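Local structure of toluene, o-xylene monooxygenase oxygenase subunit (Pseudomonas stutzeri, 2INC) at residues S19-N27 / N66-R77. The protein forms part of the oxygenase component of toluene/o-xylene monooxygenase, which probably hydroxylates aromatic hydrocarbons, and has a ferritin-like helical fold. Numbering follows the deposited sequence.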
loop_
_atom_site.group_PDB
_atom_site.type_symbol
_atom_site.label_atom_id
_atom_site.label_comp_id
_atom_site.label_asym_id
_atom_site.label_seq_id
_atom_site.Cartn_x
_atom_site.Cartn_y
_atom_site.Cartn_z
ATOM N N SER B 19 6.403 -21.266 2.472
ATOM C CA SER B 19 5.831 -20.060 3.039
ATOM C C SER B 19 6.735 -18.864 2.744
ATOM O O SER B 19 7.881 -19.038 2.470
ATOM C CB SER B 19 5.759 -20.245 4.536
ATOM O OG SER B 19 7.076 -20.354 5.072
ATOM N N GLU B 20 6.199 -17.663 2.865
ATOM C CA GLU B 20 6.974 -16.430 2.791
ATOM C C GLU B 20 8.154 -16.531 3.769
ATOM O O GLU B 20 9.270 -16.193 3.388
ATOM C CB GLU B 20 6.086 -15.231 3.143
ATOM C CG GLU B 20 6.857 -13.895 3.435
ATOM C CD GLU B 20 5.935 -12.801 3.977
ATOM O OE1 GLU B 20 4.905 -13.134 4.633
ATOM O OE2 GLU B 20 6.241 -11.607 3.790
ATOM N N TYR B 21 7.909 -17.066 4.982
ATOM C CA TYR B 21 8.955 -17.230 5.989
ATOM C C TYR B 21 10.129 -18.026 5.408
ATOM O O TYR B 21 11.291 -17.622 5.537
ATOM C CB TYR B 21 8.445 -17.814 7.313
ATOM C CG TYR B 21 9.541 -18.205 8.275
ATOM C CD1 TYR B 21 10.276 -17.234 8.968
ATOM C CD2 TYR B 21 9.864 -19.553 8.478
ATOM C CE1 TYR B 21 11.269 -17.608 9.852
ATOM C CE2 TYR B 21 10.847 -19.934 9.347
ATOM C CZ TYR B 21 11.580 -18.970 10.008
ATOM O OH TYR B 21 12.559 -19.364 10.875
ATOM N N GLU B 22 9.845 -19.199 4.840
ATOM C CA GLU B 22 10.916 -19.989 4.246
ATOM C C GLU B 22 11.596 -19.307 3.067
ATOM O O GLU B 22 12.837 -19.347 2.945
ATOM C CB GLU B 22 10.397 -21.364 3.855
ATOM C CG GLU B 22 10.099 -22.213 5.080
ATOM C CD GLU B 22 9.362 -23.491 4.722
ATOM O OE1 GLU B 22 8.257 -23.409 4.103
ATOM O OE2 GLU B 22 9.895 -24.571 5.081
ATOM N N VAL B 23 10.810 -18.654 2.221
ATOM C CA VAL B 23 11.359 -17.989 1.041
ATOM C C VAL B 23 12.393 -16.927 1.404
ATOM O O VAL B 23 13.404 -16.811 0.723
ATOM C CB VAL B 23 10.244 -17.319 0.204
ATOM C CG1 VAL B 23 10.822 -16.333 -0.856
ATOM C CG2 VAL B 23 9.382 -18.414 -0.446
ATOM N N VAL B 24 12.135 -16.153 2.453
ATOM C CA VAL B 24 13.023 -14.992 2.740
ATOM C C VAL B 24 14.011 -15.196 3.869
ATOM O O VAL B 24 14.828 -14.279 4.126
ATOM C CB VAL B 24 12.203 -13.719 3.048
ATOM C CG1 VAL B 24 11.174 -13.437 1.925
ATOM C CG2 VAL B 24 11.428 -13.882 4.381
ATOM N N SER B 25 13.980 -16.366 4.522
ATOM C CA SER B 25 14.744 -16.593 5.778
ATOM C C SER B 25 15.790 -17.677 5.744
ATOM O O SER B 25 16.659 -17.716 6.644
ATOM C CB SER B 25 13.820 -16.898 6.964
ATOM O OG SER B 25 12.758 -15.971 6.969
ATOM N N THR B 26 15.688 -18.600 4.777
ATOM C CA THR B 26 16.469 -19.820 4.874
ATOM C C THR B 26 17.769 -19.802 4.068
ATOM O O THR B 26 17.815 -19.290 2.941
ATOM C CB THR B 26 15.628 -21.067 4.464
ATOM O OG1 THR B 26 15.076 -20.843 3.161
ATOM C CG2 THR B 26 14.469 -21.227 5.417
ATOM N N ASN B 27 18.811 -20.382 4.662
ATOM C CA ASN B 27 20.023 -20.732 3.947
ATOM C C ASN B 27 20.662 -19.518 3.396
ATOM O O ASN B 27 21.141 -19.556 2.233
ATOM C CB ASN B 27 19.732 -21.730 2.812
ATOM C CG ASN B 27 19.394 -23.108 3.352
ATOM O OD1 ASN B 27 20.064 -24.084 3.053
ATOM N ND2 ASN B 27 18.392 -23.176 4.191
ATOM N N ASN B 66 20.749 -25.091 9.296
ATOM C CA ASN B 66 19.769 -24.444 8.389
ATOM C C ASN B 66 18.346 -24.986 8.393
ATOM O O ASN B 66 17.447 -24.275 7.938
ATOM C CB ASN B 66 20.260 -24.322 6.943
ATOM C CG ASN B 66 21.250 -23.124 6.733
ATOM O OD1 ASN B 66 20.982 -21.956 7.077
ATOM N ND2 ASN B 66 22.358 -23.432 6.112
ATOM N N ALA B 67 18.149 -26.223 8.888
ATOM C CA ALA B 67 16.814 -26.772 9.079
ATOM C C ALA B 67 15.991 -26.072 10.180
ATOM O O ALA B 67 14.792 -26.265 10.256
ATOM C CB ALA B 67 16.858 -28.274 9.352
ATOM N N PHE B 68 16.621 -25.260 11.015
ATOM C CA PHE B 68 15.892 -24.607 12.080
ATOM C C PHE B 68 14.811 -23.678 11.544
ATOM O O PHE B 68 15.025 -22.944 10.571
ATOM C CB PHE B 68 16.849 -23.775 12.973
ATOM C CG PHE B 68 16.127 -23.014 14.070
ATOM C CD1 PHE B 68 15.584 -23.699 15.164
ATOM C CD2 PHE B 68 15.932 -21.619 13.984
ATOM C CE1 PHE B 68 14.860 -23.011 16.173
ATOM C CE2 PHE B 68 15.241 -20.931 14.995
ATOM C CZ PHE B 68 14.711 -21.600 16.077
ATOM N N ARG B 69 13.650 -23.698 12.206
ATOM C CA ARG B 69 12.512 -22.870 11.836
ATOM C C ARG B 69 11.979 -22.188 13.099
ATOM O O ARG B 69 11.663 -22.864 14.074
ATOM C CB ARG B 69 11.407 -23.724 11.163
ATOM C CG ARG B 69 11.859 -24.487 9.909
ATOM C CD ARG B 69 12.024 -23.492 8.750
ATOM N NE ARG B 69 12.461 -24.123 7.475
ATOM C CZ ARG B 69 13.733 -24.268 7.095
ATOM N NH1 ARG B 69 14.013 -24.828 5.919
ATOM N NH2 ARG B 69 14.745 -23.871 7.849
ATOM N N ASP B 70 11.885 -20.850 13.081
ATOM C CA ASP B 70 11.185 -20.061 14.118
ATOM C C ASP B 70 9.733 -20.516 14.205
ATOM O O ASP B 70 9.018 -20.424 13.201
ATOM C CB ASP B 70 11.175 -18.577 13.720
ATOM C CG ASP B 70 10.439 -17.680 14.719
ATOM O OD1 ASP B 70 10.338 -16.434 14.464
ATOM O OD2 ASP B 70 10.000 -18.191 15.779
ATOM N N PRO B 71 9.286 -20.976 15.405
ATOM C CA PRO B 71 7.875 -21.394 15.566
ATOM C C PRO B 71 6.856 -20.263 15.345
ATOM O O PRO B 71 5.723 -20.537 14.916
ATOM C CB PRO B 71 7.831 -21.944 17.020
ATOM C CG PRO B 71 8.963 -21.294 17.716
ATOM C CD PRO B 71 10.057 -21.170 16.657
ATOM N N ASP B 72 7.251 -18.997 15.581
ATOM C CA ASP B 72 6.392 -17.863 15.262
ATOM C C ASP B 72 6.522 -17.423 13.781
ATOM O O ASP B 72 5.733 -16.641 13.311
ATOM C CB ASP B 72 6.717 -16.661 16.194
ATOM C CG ASP B 72 6.234 -16.872 17.640
ATOM O OD1 ASP B 72 6.807 -17.737 18.357
ATOM O OD2 ASP B 72 5.291 -16.171 18.068
ATOM N N GLN B 73 7.524 -17.920 13.058
ATOM C CA GLN B 73 7.699 -17.635 11.621
ATOM C C GLN B 73 7.830 -16.157 11.302
ATOM O O GLN B 73 7.391 -15.692 10.266
ATOM C CB GLN B 73 6.569 -18.258 10.783
ATOM C CG GLN B 73 6.567 -19.771 10.936
ATOM C CD GLN B 73 5.618 -20.516 10.021
ATOM O OE1 GLN B 73 5.065 -21.549 10.424
ATOM N NE2 GLN B 73 5.410 -20.020 8.800
ATOM N N LEU B 74 8.472 -15.407 12.180
ATOM C CA LEU B 74 8.507 -13.970 12.000
ATOM C C LEU B 74 9.374 -13.635 10.813
ATOM O O LEU B 74 10.430 -14.245 10.600
ATOM C CB LEU B 74 9.141 -13.294 13.221
ATOM C CG LEU B 74 8.254 -13.077 14.420
ATOM C CD1 LEU B 74 9.176 -12.383 15.506
ATOM C CD2 LEU B 74 7.135 -12.147 13.996
ATOM N N VAL B 75 8.924 -12.646 10.063
ATOM C CA VAL B 75 9.745 -11.999 9.076
ATOM C C VAL B 75 9.617 -10.531 9.387
ATOM O O VAL B 75 8.776 -10.135 10.178
ATOM C CB VAL B 75 9.327 -12.271 7.609
ATOM C CG1 VAL B 75 9.409 -13.804 7.309
ATOM C CG2 VAL B 75 7.930 -11.706 7.272
ATOM N N TYR B 76 10.452 -9.745 8.750
ATOM C CA TYR B 76 10.466 -8.321 9.020
ATOM C C TYR B 76 9.074 -7.712 8.855
ATOM O O TYR B 76 8.629 -6.926 9.693
ATOM C CB TYR B 76 11.396 -7.692 8.048
ATOM C CG TYR B 76 11.523 -6.183 8.188
ATOM C CD1 TYR B 76 10.662 -5.321 7.474
ATOM C CD2 TYR B 76 12.518 -5.650 8.994
ATOM C CE1 TYR B 76 10.774 -3.916 7.611
ATOM C CE2 TYR B 76 12.700 -4.268 9.096
ATOM C CZ TYR B 76 11.829 -3.413 8.399
ATOM O OH TYR B 76 12.080 -2.050 8.560
ATOM N N ARG B 77 8.359 -8.102 7.796
ATOM C CA ARG B 77 7.071 -7.495 7.512
ATOM C C ARG B 77 6.083 -7.796 8.635
ATOM O O ARG B 77 5.313 -6.921 9.042
ATOM C CB ARG B 77 6.553 -7.990 6.163
ATOM C CG ARG B 77 5.270 -7.342 5.732
ATOM C CD ARG B 77 4.803 -8.045 4.429
ATOM N NE ARG B 77 4.390 -9.428 4.681
ATOM C CZ ARG B 77 3.215 -9.791 5.204
ATOM N NH1 ARG B 77 2.286 -8.877 5.528
ATOM N NH2 ARG B 77 2.935 -11.082 5.378
HETATM O O HOH W 1 12.721 -14.282 9.121
HETATM O O HOH W 2 18.186 -21.438 7.464
HETATM O O HOH W 3 16.742 -25.028 4.832
#
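Gln73 CA lies over one face of the Tyr21 ring, 3.9 Å from the ring centroid and 18° off its normal, a CH-pi contact, while Leu74 O, Val75 CG1 and Arg69 CD line the ring's edge. Tyr21 CG stands anti to the backbone N (chi1 170°), which sends the ring from helix 20-25 into the bend of 69-75. There Asp70 N donates to Tyr21 OH at 2.7 Å, at the first residue of the type I turn Asp70-Gln73. A leucine in place of Tyr21 would probably leave Asp70 N without its acceptor and open a gap beneath Gln73.

The Arg69 guanidinium takes Thr26 CG2 over the centre of one face, 3.4 Å above the plane. At its edge, NH2 donates to Asn66 O and Phe68 O, fixing its rotation; Arg69 NE makes a longer salt bridge, 3.5 Å, to Glu22 OE2, which also pairs with Arg16. The amides of Asn27 and Asn66 stack, their planes 24° apart, and two waters bridge these residues.

At the other end, Arg77 grips Glu20 side-on, NE to OE2 at 3.0 Å and NH2 to OE1 at 2.9 Å. Both oxygens use syn lone pairs, and the carboxylate and guanidinium planes are nearly coplanar. Between this pair and Tyr21, Val75 CG1 packs on Val24 CG2 at 3.6 Å.

The contact thus joins short helix 20-25 to the loop entering helix 76-99; Tyr21 also touches helix 142-172, Phe68 packs on helices 142-172 and 241-268, and a chain of another protein abuts Val23 and Val24.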